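Local coordinates for putative sugar ABC transporter, substrate-binding protein (Clostridium phytofermentans, PDB 4WZZ) that probably captures sugars for an ABC transporter and binds L-rhamnose in its cleft, at residues G136-S144 / L302-L313; T54-K62 / V112-N120. All coordinates share one frame; numbering follows the deposited sequence.

Contact 1: residues G136-S144 / L302-L313. With RAM (alpha-L-rhamnopyranose), chain B.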
ATOM      1  N   GLY A 136      -1.219 -15.346 -22.971  1.00 35.91           N
ATOM      2  CA  GLY A 136      -0.586 -14.189 -23.580  1.00 38.72           C
ATOM      3  C   GLY A 136      -0.858 -12.875 -22.868  1.00 34.51           C
ATOM      4  O   GLY A 136      -0.604 -11.803 -23.409  1.00 33.46           O
ATOM      5  N   ILE A 137      -1.359 -12.940 -21.644  1.00 32.34           N
ATOM      6  CA  ILE A 137      -1.635 -11.723 -20.884  1.00 30.53           C
ATOM      7  C   ILE A 137      -0.429 -11.230 -20.067  1.00 29.39           C
ATOM      8  O   ILE A 137       0.169 -11.974 -19.297  1.00 29.24           O
ATOM      9  CB  ILE A 137      -2.824 -11.936 -19.945  1.00 29.65           C
ATOM     10  CG1 ILE A 137      -4.038 -12.377 -20.765  1.00 30.84           C
ATOM     11  CG2 ILE A 137      -3.106 -10.651 -19.137  1.00 28.44           C
ATOM     12  CD1 ILE A 137      -5.275 -12.758 -19.957  1.00 30.61           C
ATOM     13  N   HIS A 138      -0.075  -9.966 -20.263  1.00 28.69           N
ATOM     14  CA  HIS A 138       0.978  -9.343 -19.474  1.00 27.58           C
ATOM     15  C   HIS A 138       0.498  -9.186 -18.046  1.00 26.00           C
ATOM     16  O   HIS A 138      -0.549  -8.596 -17.813  1.00 25.26           O
ATOM     17  CB  HIS A 138       1.316  -7.961 -20.029  1.00 27.27           C
ATOM     18  CG  HIS A 138       1.891  -7.996 -21.412  1.00 28.84           C
ATOM     19  ND1 HIS A 138       3.242  -8.091 -21.648  1.00 30.84           N
ATOM     20  CD2 HIS A 138       1.298  -7.931 -22.625  1.00 32.22           C
ATOM     21  CE1 HIS A 138       3.459  -8.114 -22.953  1.00 33.09           C
ATOM     22  NE2 HIS A 138       2.294  -8.012 -23.570  1.00 32.70           N
ATOM     23  N   VAL A 139       1.269  -9.695 -17.090  1.00 25.66           N
ATOM     24  CA  VAL A 139       0.913  -9.490 -15.684  1.00 24.10           C
ATOM     25  C   VAL A 139       1.889  -8.536 -15.001  1.00 23.02           C
ATOM     26  O   VAL A 139       3.101  -8.750 -15.027  1.00 25.76           O
ATOM     27  CB  VAL A 139       0.860 -10.809 -14.907  1.00 24.36           C
ATOM     28  CG1 VAL A 139       0.504 -10.528 -13.432  1.00 24.40           C
ATOM     29  CG2 VAL A 139      -0.148 -11.756 -15.524  1.00 25.48           C
ATOM     30  N   LEU A 140       1.337  -7.494 -14.394  1.00 21.75           N
ATOM     31  CA  LEU A 140       2.089  -6.504 -13.629  1.00 20.66           C
ATOM     32  C   LEU A 140       1.473  -6.485 -12.229  1.00 20.12           C
ATOM     33  O   LEU A 140       0.302  -6.805 -12.062  1.00 19.33           O
ATOM     34  CB  LEU A 140       1.932  -5.132 -14.302  1.00 26.09           C
ATOM     35  CG  LEU A 140       2.465  -3.884 -13.623  1.00 26.19           C
ATOM     36  CD1 LEU A 140       2.958  -2.898 -14.649  1.00 26.88           C
ATOM     37  CD2 LEU A 140       1.380  -3.254 -12.742  1.00 29.15           C
ATOM     38  N   SER A 141       2.265  -6.148 -11.222  1.00 18.66           N
ATOM     39  CA  SER A 141       1.729  -6.056  -9.877  1.00 17.57           C
ATOM     40  C   SER A 141       1.994  -4.645  -9.371  1.00 18.73           C
ATOM     41  O   SER A 141       2.965  -4.017  -9.791  1.00 18.24           O
ATOM     42  CB  SER A 141       2.394  -7.130  -9.013  1.00 20.80           C
ATOM     43  OG  SER A 141       1.940  -7.120  -7.689  1.00 22.33           O
ATOM     44  N   LEU A 142       1.114  -4.144  -8.495  1.00 16.26           N
ATOM     45  CA  LEU A 142       1.287  -2.843  -7.854  1.00 18.72           C
ATOM     46  C   LEU A 142       0.782  -2.916  -6.418  1.00 13.67           C
ATOM     47  O   LEU A 142      -0.054  -3.762  -6.094  1.00 14.55           O
ATOM     48  CB  LEU A 142       0.569  -1.700  -8.593  1.00 14.39           C
ATOM     49  CG  LEU A 142      -0.946  -1.547  -8.414  1.00 14.45           C
ATOM     50  CD1 LEU A 142      -1.447  -0.247  -9.027  1.00 15.15           C
ATOM     51  CD2 LEU A 142      -1.683  -2.728  -9.021  1.00 17.04           C
ATOM     52  N   ASP A 143       1.290  -2.009  -5.583  1.00 12.92           N
ATOM     53  CA  ASP A 143       0.791  -1.783  -4.208  1.00 13.04           C
ATOM     54  C   ASP A 143       1.187  -2.916  -3.272  1.00 13.04           C
ATOM     55  O   ASP A 143       1.792  -2.687  -2.215  1.00 13.82           O
ATOM     56  CB  ASP A 143      -0.729  -1.585  -4.214  1.00 12.27           C
ATOM     57  CG  ASP A 143      -1.299  -1.303  -2.842  1.00 12.05           C
ATOM     58  OD1 ASP A 143      -0.739  -0.458  -2.115  1.00 10.86           O
ATOM     59  OD2 ASP A 143      -2.323  -1.927  -2.521  1.00 10.91           O
ATOM     60  N   SER A 144       0.828  -4.133  -3.651  1.00 13.23           N
ATOM     61  CA  SER A 144       1.143  -5.324  -2.872  1.00 13.18           C
ATOM     62  C   SER A 144       1.568  -6.419  -3.853  1.00 14.31           C
ATOM     63  O   SER A 144       0.820  -6.788  -4.763  1.00 14.83           O
ATOM     64  CB  SER A 144      -0.084  -5.742  -2.051  1.00 16.77           C
ATOM     65  OG  SER A 144       0.161  -6.916  -1.290  1.00 14.57           O
ATOM     66  N   LEU A 302       0.446   6.311  -7.987  1.00 13.81           N
ATOM     67  CA  LEU A 302       0.833   4.903  -7.988  1.00 13.74           C
ATOM     68  C   LEU A 302       0.073   4.236  -9.127  1.00 18.42           C
ATOM     69  O   LEU A 302       0.641   3.479  -9.927  1.00 15.05           O
ATOM     70  CB  LEU A 302       0.508   4.223  -6.666  1.00 13.26           C
ATOM     71  CG  LEU A 302       0.777   2.717  -6.637  1.00 12.97           C
ATOM     72  CD1 LEU A 302       2.264   2.429  -6.881  1.00 17.08           C
ATOM     73  CD2 LEU A 302       0.352   2.062  -5.322  1.00 12.85           C
ATOM     74  N   GLY A 303      -1.217   4.539  -9.213  1.00 13.87           N
ATOM     75  CA  GLY A 303      -2.027   4.006 -10.296  1.00 14.67           C
ATOM     76  C   GLY A 303      -1.556   4.504 -11.645  1.00 15.91           C
ATOM     77  O   GLY A 303      -1.488   3.722 -12.603  1.00 16.61           O
ATOM     78  N   ASN A 304      -1.252   5.805 -11.733  1.00 14.91           N
ATOM     79  CA  ASN A 304      -0.734   6.385 -12.975  1.00 15.97           C
ATOM     80  C   ASN A 304       0.496   5.617 -13.454  1.00 16.78           C
ATOM     81  O   ASN A 304       0.596   5.251 -14.622  1.00 18.37           O
ATOM     82  CB  ASN A 304      -0.278   7.840 -12.811  1.00 19.88           C
ATOM     83  CG  ASN A 304      -1.386   8.828 -12.488  1.00 16.87           C
ATOM     84  OD1 ASN A 304      -1.076   9.918 -12.004  1.00 19.29           O
ATOM     85  ND2 ASN A 304      -2.643   8.505 -12.780  1.00 19.12           N
ATOM     86  N   LEU A 305       1.461   5.424 -12.557  1.00 15.65           N
ATOM     87  CA  LEU A 305       2.750   4.842 -12.953  1.00 15.70           C
ATOM     88  C   LEU A 305       2.556   3.395 -13.364  1.00 17.02           C
ATOM     89  O   LEU A 305       3.154   2.921 -14.328  1.00 17.52           O
ATOM     90  CB  LEU A 305       3.740   4.927 -11.786  1.00 16.79           C
ATOM     91  CG  LEU A 305       5.089   4.271 -12.046  1.00 16.30           C
ATOM     92  CD1 LEU A 305       5.771   4.895 -13.240  1.00 19.67           C
ATOM     93  CD2 LEU A 305       5.956   4.384 -10.809  1.00 22.25           C
ATOM     94  N   ALA A 306       1.717   2.680 -12.624  1.00 17.16           N
ATOM     95  CA  ALA A 306       1.405   1.304 -12.974  1.00 17.04           C
ATOM     96  C   ALA A 306       0.768   1.227 -14.355  1.00 16.52           C
ATOM     97  O   ALA A 306       1.024   0.270 -15.111  1.00 19.05           O
ATOM     98  CB  ALA A 306       0.495   0.676 -11.924  1.00 16.67           C
ATOM     99  N   ALA A 307      -0.044   2.229 -14.700  1.00 19.99           N
ATOM    100  CA  ALA A 307      -0.637   2.279 -16.034  1.00 20.23           C
ATOM    101  C   ALA A 307       0.432   2.544 -17.097  1.00 18.89           C
ATOM    102  O   ALA A 307       0.451   1.879 -18.132  1.00 21.60           O
ATOM    103  CB  ALA A 307      -1.752   3.337 -16.105  1.00 18.14           C
ATOM    104  N   TYR A 308       1.323   3.504 -16.859  1.00 18.76           N
ATOM    105  CA  TYR A 308       2.385   3.759 -17.834  1.00 20.75           C
ATOM    106  C   TYR A 308       3.233   2.508 -18.051  1.00 19.93           C
ATOM    107  O   TYR A 308       3.620   2.180 -19.190  1.00 21.25           O
ATOM    108  CB  TYR A 308       3.264   4.936 -17.412  1.00 20.21           C
ATOM    109  CG  TYR A 308       2.585   6.277 -17.548  1.00 24.05           C
ATOM    110  CD1 TYR A 308       2.146   6.729 -18.783  1.00 26.01           C
ATOM    111  CD2 TYR A 308       2.389   7.101 -16.439  1.00 21.20           C
ATOM    112  CE1 TYR A 308       1.527   7.956 -18.918  1.00 25.94           C
ATOM    113  CE2 TYR A 308       1.778   8.330 -16.565  1.00 24.93           C
ATOM    114  CZ  TYR A 308       1.351   8.756 -17.808  1.00 27.02           C
ATOM    115  OH  TYR A 308       0.730   9.975 -17.955  1.00 29.89           O
ATOM    116  N   ALA A 309       3.533   1.800 -16.964  1.00 19.09           N
ATOM    117  CA  ALA A 309       4.359   0.602 -17.039  1.00 21.22           C
ATOM    118  C   ALA A 309       3.610  -0.526 -17.744  1.00 23.08           C
ATOM    119  O   ALA A 309       4.197  -1.283 -18.531  1.00 23.16           O
ATOM    120  CB  ALA A 309       4.817   0.166 -15.638  1.00 20.67           C
ATOM    121  N   SER A 310       2.303  -0.615 -17.496  1.00 20.53           N
ATOM    122  CA  SER A 310       1.471  -1.598 -18.172  1.00 20.13           C
ATOM    123  C   SER A 310       1.481  -1.369 -19.688  1.00 21.59           C
ATOM    124  O   SER A 310       1.627  -2.301 -20.474  1.00 25.25           O
ATOM    125  CB  SER A 310       0.027  -1.486 -17.684  1.00 20.89           C
ATOM    126  OG  SER A 310      -0.057  -1.812 -16.309  1.00 19.91           O
ATOM    127  N   ILE A 311       1.289  -0.118 -20.095  1.00 22.22           N
ATOM    128  CA  ILE A 311       1.299   0.218 -21.518  1.00 23.34           C
ATOM    129  C   ILE A 311       2.658  -0.106 -22.107  1.00 24.08           C
ATOM    130  O   ILE A 311       2.747  -0.564 -23.248  1.00 28.50           O
ATOM    131  CB  ILE A 311       0.974   1.690 -21.760  1.00 23.56           C
ATOM    132  CG1 ILE A 311      -0.470   1.982 -21.324  1.00 25.53           C
ATOM    133  CG2 ILE A 311       1.125   2.037 -23.254  1.00 25.24           C
ATOM    134  CD1 ILE A 311      -0.812   3.453 -21.253  1.00 24.34           C
ATOM    135  N   SER A 312       3.715   0.119 -21.325  1.00 23.32           N
ATOM    136  CA  SER A 312       5.078  -0.125 -21.802  1.00 26.95           C
ATOM    137  C   SER A 312       5.340  -1.610 -22.030  1.00 27.01           C
ATOM    138  O   SER A 312       5.989  -1.984 -23.007  1.00 28.49           O
ATOM    139  CB  SER A 312       6.098   0.469 -20.840  1.00 30.31           C
ATOM    140  OG  SER A 312       5.992   1.881 -20.829  1.00 29.74           O
ATOM    141  N   LEU A 313       4.826  -2.455 -21.136  1.00 23.62           N
ATOM    142  CA  LEU A 313       4.830  -3.902 -21.344  1.00 30.01           C
ATOM    143  C   LEU A 313       4.055  -4.327 -22.593  1.00 32.86           C
ATOM    144  O   LEU A 313       4.536  -5.160 -23.373  1.00 28.86           O
ATOM    145  CB  LEU A 313       4.244  -4.626 -20.132  1.00 26.30           C
ATOM    146  CG  LEU A 313       5.069  -4.662 -18.846  1.00 25.23           C
ATOM    147  CD1 LEU A 313       4.227  -5.216 -17.706  1.00 22.89           C
ATOM    148  CD2 LEU A 313       6.359  -5.474 -19.000  1.00 27.60           C
TER
HETATM  149  C1  RAM B 401      -4.570  -0.110   2.543  1.00  9.99           C
HETATM  150  C2  RAM B 401      -4.190  -1.271   1.632  1.00  9.31           C
HETATM  151  C3  RAM B 401      -3.029  -0.925   0.699  1.00  9.34           C
HETATM  152  C4  RAM B 401      -1.886  -0.268   1.464  1.00  8.93           C
HETATM  153  C5  RAM B 401      -2.406   0.897   2.305  1.00  6.38           C
HETATM  154  C6  RAM B 401      -1.309   1.509   3.161  1.00  7.27           C
HETATM  155  O1  RAM B 401      -5.187   0.870   1.783  1.00 14.55           O
HETATM  156  O2  RAM B 401      -3.860  -2.328   2.481  1.00  9.58           O
HETATM  157  O3  RAM B 401      -2.638  -2.135   0.055  1.00  9.79           O
HETATM  158  O4  RAM B 401      -0.901   0.185   0.553  1.00  8.74           O
HETATM  159  O5  RAM B 401      -3.437   0.477   3.158  1.00  8.18           O
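The imidazole of His138 lies against the C-terminal end of the 302-313 helix segment, with the carbonyl carbon of Leu313 over one ring face, 3.8 Å above the plane and displaced toward the rim. CE1 comes closest to Leu313 O, at 3.2 Å, while the two side chains slide past each other in opposite directions. A second flat group, the carboxylate of Asp143, points its two oxygens at the sugar: OD1 accepts from O4 of rhamnose at 2.7 Å and OD2 from O3 at 2.6 Å, a two-pronged grip on neighbouring hydroxyls. Behind it, CD2 of Leu302 packs on Asp143 CB. Tyr68 OH and Gln157 NE2 also bond to OD1, so this oxygen takes part in three hydrogen bonds.

Between these ends the contact is largely apolar. With CG anti to the backbone N (chi1 172°), Leu140 reaches toward the helix, where its CD1 meets Ala309 CB at 3.7 Å and also touches Ser310 OG and Leu313 CD1. Leu142 CD1 rests on Ala306 CB at 3.6 Å, consistent with the close approach of the backbones here, where the Leu142 and Ala306 CA atoms are 6.6 Å apart. The Ser310 hydroxyl is turned back into its own helix, donating to Ala306 O at 2.6 Å from the carbonyl face opposite that used by Ser310 N, and it shares a further hydrogen bond with the Tyr76 hydroxyl.

Helix 299-315 runs nearly antiparallel to strand 138-142, at 159°, and packs on one face of the sheet as in an alpha/beta sandwich. Helix 67-82 touches it through Leu302, Asn304 and Tyr308, while strands 114-117 and 154-156 flank strand 138-142.

Contact 2: residues T54-K62 / V112-N120. With RAM (alpha-L-rhamnopyranose), chain B.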
ATOM      1  N   THR A  54      -4.282   0.688 -27.838  1.00 26.41           N
ATOM      2  CA  THR A  54      -5.696   0.352 -27.995  1.00 26.16           C
ATOM      3  C   THR A  54      -6.056  -0.916 -27.230  1.00 25.55           C
ATOM      4  O   THR A  54      -7.120  -1.495 -27.437  1.00 25.82           O
ATOM      5  CB  THR A  54      -6.083   0.180 -29.473  1.00 30.98           C
ATOM      6  OG1 THR A  54      -5.353  -0.916 -30.028  1.00 28.23           O
ATOM      7  CG2 THR A  54      -5.770   1.458 -30.268  1.00 28.85           C
ATOM      8  N   ALA A  55      -5.193  -1.305 -26.298  1.00 24.80           N
ATOM      9  CA  ALA A  55      -5.357  -2.563 -25.598  1.00 24.38           C
ATOM     10  C   ALA A  55      -6.305  -2.420 -24.414  1.00 26.21           C
ATOM     11  O   ALA A  55      -6.725  -1.314 -24.061  1.00 22.83           O
ATOM     12  CB  ALA A  55      -4.003  -3.073 -25.130  1.00 24.89           C
ATOM     13  N   THR A  56      -6.622  -3.557 -23.804  1.00 23.03           N
ATOM     14  CA  THR A  56      -7.532  -3.597 -22.669  1.00 22.14           C
ATOM     15  C   THR A  56      -6.775  -4.026 -21.410  1.00 21.24           C
ATOM     16  O   THR A  56      -6.082  -5.036 -21.403  1.00 21.54           O
ATOM     17  CB  THR A  56      -8.680  -4.552 -22.954  1.00 22.71           C
ATOM     18  OG1 THR A  56      -9.444  -4.051 -24.070  1.00 23.58           O
ATOM     19  CG2 THR A  56      -9.601  -4.676 -21.731  1.00 21.90           C
ATOM     20  N   TYR A  57      -6.911  -3.235 -20.355  1.00 20.26           N
ATOM     21  CA  TYR A  57      -6.105  -3.409 -19.157  1.00 19.43           C
ATOM     22  C   TYR A  57      -7.017  -3.594 -17.960  1.00 22.32           C
ATOM     23  O   TYR A  57      -7.849  -2.729 -17.697  1.00 20.70           O
ATOM     24  CB  TYR A  57      -5.261  -2.168 -18.911  1.00 19.03           C
ATOM     25  CG  TYR A  57      -4.318  -1.829 -20.031  1.00 19.85           C
ATOM     26  CD1 TYR A  57      -4.776  -1.216 -21.191  1.00 20.59           C
ATOM     27  CD2 TYR A  57      -2.968  -2.107 -19.917  1.00 24.33           C
ATOM     28  CE1 TYR A  57      -3.915  -0.899 -22.206  1.00 21.44           C
ATOM     29  CE2 TYR A  57      -2.093  -1.796 -20.925  1.00 22.30           C
ATOM     30  CZ  TYR A  57      -2.562  -1.191 -22.067  1.00 21.57           C
ATOM     31  OH  TYR A  57      -1.663  -0.899 -23.074  1.00 23.81           O
ATOM     32  N   ALA A  58      -6.868  -4.719 -17.265  1.00 20.09           N
ATOM     33  CA  ALA A  58      -7.604  -4.992 -16.018  1.00 21.22           C
ATOM     34  C   ALA A  58      -6.777  -4.626 -14.807  1.00 16.89           C
ATOM     35  O   ALA A  58      -5.644  -5.102 -14.655  1.00 19.10           O
ATOM     36  CB  ALA A  58      -7.942  -6.461 -15.925  1.00 18.25           C
ATOM     37  N   ILE A  59      -7.336  -3.806 -13.914  1.00 16.16           N
ATOM     38  CA  ILE A  59      -6.696  -3.604 -12.626  1.00 15.36           C
ATOM     39  C   ILE A  59      -7.557  -4.271 -11.579  1.00 15.01           C
ATOM     40  O   ILE A  59      -8.768  -4.074 -11.532  1.00 16.22           O
ATOM     41  CB  ILE A  59      -6.458  -2.112 -12.277  1.00 14.85           C
ATOM     42  CG1 ILE A  59      -5.767  -2.019 -10.900  1.00 14.12           C
ATOM     43  CG2 ILE A  59      -7.762  -1.316 -12.376  1.00 14.92           C
ATOM     44  CD1 ILE A  59      -5.196  -0.660 -10.580  1.00 18.42           C
ATOM     45  N   ILE A  60      -6.909  -5.098 -10.771  1.00 14.82           N
ATOM     46  CA  ILE A  60      -7.565  -5.829  -9.710  1.00 15.20           C
ATOM     47  C   ILE A  60      -6.971  -5.339  -8.412  1.00 13.78           C
ATOM     48  O   ILE A  60      -5.811  -5.618  -8.109  1.00 13.75           O
ATOM     49  CB  ILE A  60      -7.341  -7.341  -9.847  1.00 15.92           C
ATOM     50  CG1 ILE A  60      -7.921  -7.823 -11.178  1.00 16.15           C
ATOM     51  CG2 ILE A  60      -8.026  -8.055  -8.703  1.00 17.53           C
ATOM     52  CD1 ILE A  60      -7.553  -9.273 -11.535  1.00 16.99           C
ATOM     53  N   VAL A  61      -7.724  -4.527  -7.685  1.00 13.25           N
ATOM     54  CA  VAL A  61      -7.206  -3.984  -6.441  1.00 12.56           C
ATOM     55  C   VAL A  61      -7.367  -5.030  -5.329  1.00 12.45           C
ATOM     56  O   VAL A  61      -7.868  -6.108  -5.573  1.00 12.94           O
ATOM     57  CB  VAL A  61      -7.910  -2.659  -6.070  1.00 12.15           C
ATOM     58  CG1 VAL A  61      -7.663  -1.618  -7.129  1.00 13.18           C
ATOM     59  CG2 VAL A  61      -9.397  -2.863  -5.889  1.00 14.02           C
ATOM     60  N   LYS A  62      -6.937  -4.723  -4.109  1.00 13.54           N
ATOM     61  CA  LYS A  62      -7.046  -5.700  -3.033  1.00 11.89           C
ATOM     62  C   LYS A  62      -8.507  -6.001  -2.697  1.00 12.00           C
ATOM     63  O   LYS A  62      -8.887  -7.140  -2.479  1.00 13.67           O
ATOM     64  CB  LYS A  62      -6.390  -5.177  -1.758  1.00 11.32           C
ATOM     65  CG  LYS A  62      -4.898  -5.263  -1.644  1.00 11.37           C
ATOM     66  CD  LYS A  62      -4.518  -5.013  -0.157  1.00 12.08           C
ATOM     67  CE  LYS A  62      -3.054  -5.141   0.078  1.00 11.59           C
ATOM     68  NZ  LYS A  62      -2.728  -4.817   1.492  1.00 10.73           N
ATOM     69  N   VAL A 112      -8.644  -9.819 -21.744  1.00 23.90           N
ATOM     70  CA  VAL A 112      -7.847  -8.607 -21.581  1.00 23.11           C
ATOM     71  C   VAL A 112      -6.403  -8.844 -22.014  1.00 24.98           C
ATOM     72  O   VAL A 112      -5.957  -9.976 -22.105  1.00 25.40           O
ATOM     73  CB  VAL A 112      -7.853  -8.102 -20.129  1.00 21.78           C
ATOM     74  CG1 VAL A 112      -9.292  -7.893 -19.643  1.00 21.47           C
ATOM     75  CG2 VAL A 112      -7.072  -9.049 -19.189  1.00 23.08           C
ATOM     76  N   ASP A 113      -5.688  -7.754 -22.260  1.00 25.00           N
ATOM     77  CA  ASP A 113      -4.306  -7.806 -22.722  1.00 24.07           C
ATOM     78  C   ASP A 113      -3.302  -7.719 -21.578  1.00 25.62           C
ATOM     79  O   ASP A 113      -2.150  -8.174 -21.705  1.00 24.22           O
ATOM     80  CB  ASP A 113      -4.070  -6.664 -23.720  1.00 24.34           C
ATOM     81  CG  ASP A 113      -4.986  -6.752 -24.927  1.00 26.03           C
ATOM     82  OD1 ASP A 113      -4.800  -7.700 -25.720  1.00 29.03           O
ATOM     83  OD2 ASP A 113      -5.870  -5.885 -25.101  1.00 24.83           O
ATOM     84  N   CYS A 114      -3.732  -7.129 -20.467  1.00 21.80           N
ATOM     85  CA  CYS A 114      -2.844  -6.871 -19.345  1.00 21.03           C
ATOM     86  C   CYS A 114      -3.642  -6.929 -18.056  1.00 20.01           C
ATOM     87  O   CYS A 114      -4.798  -6.515 -18.023  1.00 19.68           O
ATOM     88  CB  CYS A 114      -2.204  -5.501 -19.523  1.00 20.77           C
ATOM     89  SG  CYS A 114      -1.080  -5.023 -18.204  1.00 24.06           S
ATOM     90  N   ILE A 115      -3.033  -7.499 -17.024  1.00 20.27           N
ATOM     91  CA  ILE A 115      -3.587  -7.489 -15.671  1.00 20.74           C
ATOM     92  C   ILE A 115      -2.589  -6.810 -14.741  1.00 21.16           C
ATOM     93  O   ILE A 115      -1.406  -7.151 -14.733  1.00 19.44           O
ATOM     94  CB  ILE A 115      -3.874  -8.929 -15.179  1.00 19.03           C
ATOM     95  CG1 ILE A 115      -5.038  -9.521 -15.967  1.00 24.32           C
ATOM     96  CG2 ILE A 115      -4.182  -8.965 -13.664  1.00 19.72           C
ATOM     97  CD1 ILE A 115      -5.299 -10.961 -15.648  1.00 23.17           C
ATOM     98  N   ALA A 116      -3.070  -5.830 -13.981  1.00 19.36           N
ATOM     99  CA  ALA A 116      -2.277  -5.189 -12.944  1.00 16.43           C
ATOM    100  C   ALA A 116      -2.941  -5.558 -11.636  1.00 15.72           C
ATOM    101  O   ALA A 116      -4.118  -5.286 -11.458  1.00 17.52           O
ATOM    102  CB  ALA A 116      -2.274  -3.668 -13.129  1.00 18.73           C
ATOM    103  N   ILE A 117      -2.198  -6.180 -10.729  1.00 16.05           N
ATOM    104  CA  ILE A 117      -2.812  -6.701  -9.521  1.00 16.99           C
ATOM    105  C   ILE A 117      -2.087  -6.321  -8.226  1.00 14.52           C
ATOM    106  O   ILE A 117      -0.864  -6.346  -8.148  1.00 16.13           O
ATOM    107  CB  ILE A 117      -2.993  -8.209  -9.629  1.00 17.23           C
ATOM    108  CG1 ILE A 117      -3.740  -8.744  -8.406  1.00 16.25           C
ATOM    109  CG2 ILE A 117      -1.651  -8.916  -9.860  1.00 21.01           C
ATOM    110  CD1 ILE A 117      -4.482 -10.046  -8.674  1.00 21.71           C
ATOM    111  N   ALA A 118      -2.890  -5.951  -7.228  1.00 13.79           N
ATOM    112  CA  ALA A 118      -2.425  -5.678  -5.873  1.00 13.23           C
ATOM    113  C   ALA A 118      -2.769  -6.897  -5.038  1.00 13.33           C
ATOM    114  O   ALA A 118      -3.936  -7.121  -4.690  1.00 14.97           O
ATOM    115  CB  ALA A 118      -3.104  -4.448  -5.313  1.00 12.82           C
ATOM    116  N   ALA A 119      -1.752  -7.708  -4.755  1.00 14.70           N
ATOM    117  CA  ALA A 119      -1.960  -9.060  -4.260  1.00 14.24           C
ATOM    118  C   ALA A 119      -2.430  -9.154  -2.833  1.00 16.28           C
ATOM    119  O   ALA A 119      -1.883  -8.501  -1.942  1.00 16.60           O
ATOM    120  CB  ALA A 119      -0.654  -9.878  -4.406  1.00 17.12           C
ATOM    121  N   ASN A 120      -3.428 -10.001  -2.612  1.00 14.27           N
ATOM    122  CA  ASN A 120      -3.898 -10.307  -1.258  1.00 13.67           C
ATOM    123  C   ASN A 120      -3.135 -11.460  -0.630  1.00 17.49           C
ATOM    124  O   ASN A 120      -3.289 -11.753   0.561  1.00 14.83           O
ATOM    125  CB  ASN A 120      -5.384 -10.626  -1.269  1.00 14.40           C
ATOM    126  CG  ASN A 120      -6.235  -9.398  -1.513  1.00 18.70           C
ATOM    127  OD1 ASN A 120      -5.842  -8.285  -1.171  1.00 15.51           O
ATOM    128  ND2 ASN A 120      -7.400  -9.591  -2.104  1.00 14.21           N
TER
HETATM  129  C1  RAM B 401      -4.570  -0.110   2.543  1.00  9.99           C
HETATM  130  C2  RAM B 401      -4.190  -1.271   1.632  1.00  9.31           C
HETATM  131  C3  RAM B 401      -3.029  -0.925   0.699  1.00  9.34           C
HETATM  132  C4  RAM B 401      -1.886  -0.268   1.464  1.00  8.93           C
HETATM  133  C5  RAM B 401      -2.406   0.897   2.305  1.00  6.38           C
HETATM  134  C6  RAM B 401      -1.309   1.509   3.161  1.00  7.27           C
HETATM  135  O1  RAM B 401      -5.187   0.870   1.783  1.00 14.55           O
HETATM  136  O2  RAM B 401      -3.860  -2.328   2.481  1.00  9.58           O
HETATM  137  O3  RAM B 401      -2.638  -2.135   0.055  1.00  9.79           O
HETATM  138  O4  RAM B 401      -0.901   0.185   0.553  1.00  8.74           O
HETATM  139  O5  RAM B 401      -3.437   0.477   3.158  1.00  8.18           O
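Two adjacent parallel strands of a Rossmann-like periplasmic-binding-protein lobe, 56-60 and 114-117, meet here and end at the rhamnose pocket. The ladder alternates across them: Ala58 N donates to Cys114 O and Ala58 O receives Ala116 N, both at 2.8 Å, before Ile60 continues the pattern with Ala116 O and Ala118 N. At the far end from the sugar, Asp113 OD2 takes Thr56 N on its anti lone pair at 2.8 Å, while Asp113 N returns a bond to Thr56 O. Tyr57 CD2 lies 3.5 Å from Cys114 CB, with SG oblique to the ring; on the other face Ile60 CD1 meets Ile115 CG2, and Ile60 CG2 lies alongside Ile117 CD1.

Beyond the strands, the Asn120 amide sends ND2 to Lys62 O at 2.9 Å, in the carbonyl plane on a lone pair, and OD1 rests 3.2 Å from Lys62 CG. Extended beyond CG, the lysine carries NZ to rhamnose O2 at 2.9 Å, with a weaker bond to O3. Asn192 also binds NZ. Asn120 thus anchors the lysine backbone from the second shell, and the ammonium would probably polarise the sugar hydroxyls it meets.

From the N terminus, strand 56-60 leaves for helix 67-82, strand 86-90 and helix 97-110 before strand 114-117 returns beside it, so contact 2 closes a loop of 49 residues. Contact 1 opens only later, at strand 138-142, and closes after 157 residues, when the chain has built the four-stranded sheet containing strands 179-185 and 243-246 and come back as helix 299-315. The two loops are therefore in series, neither nested nor crossed. Strands 114-117 and 138-142 are sheet neighbours, joined by Leu140 N to Ile115 O, and Ser144 OG reaches Ala119 O. Both contacts deliver a pocket residue to rhamnose.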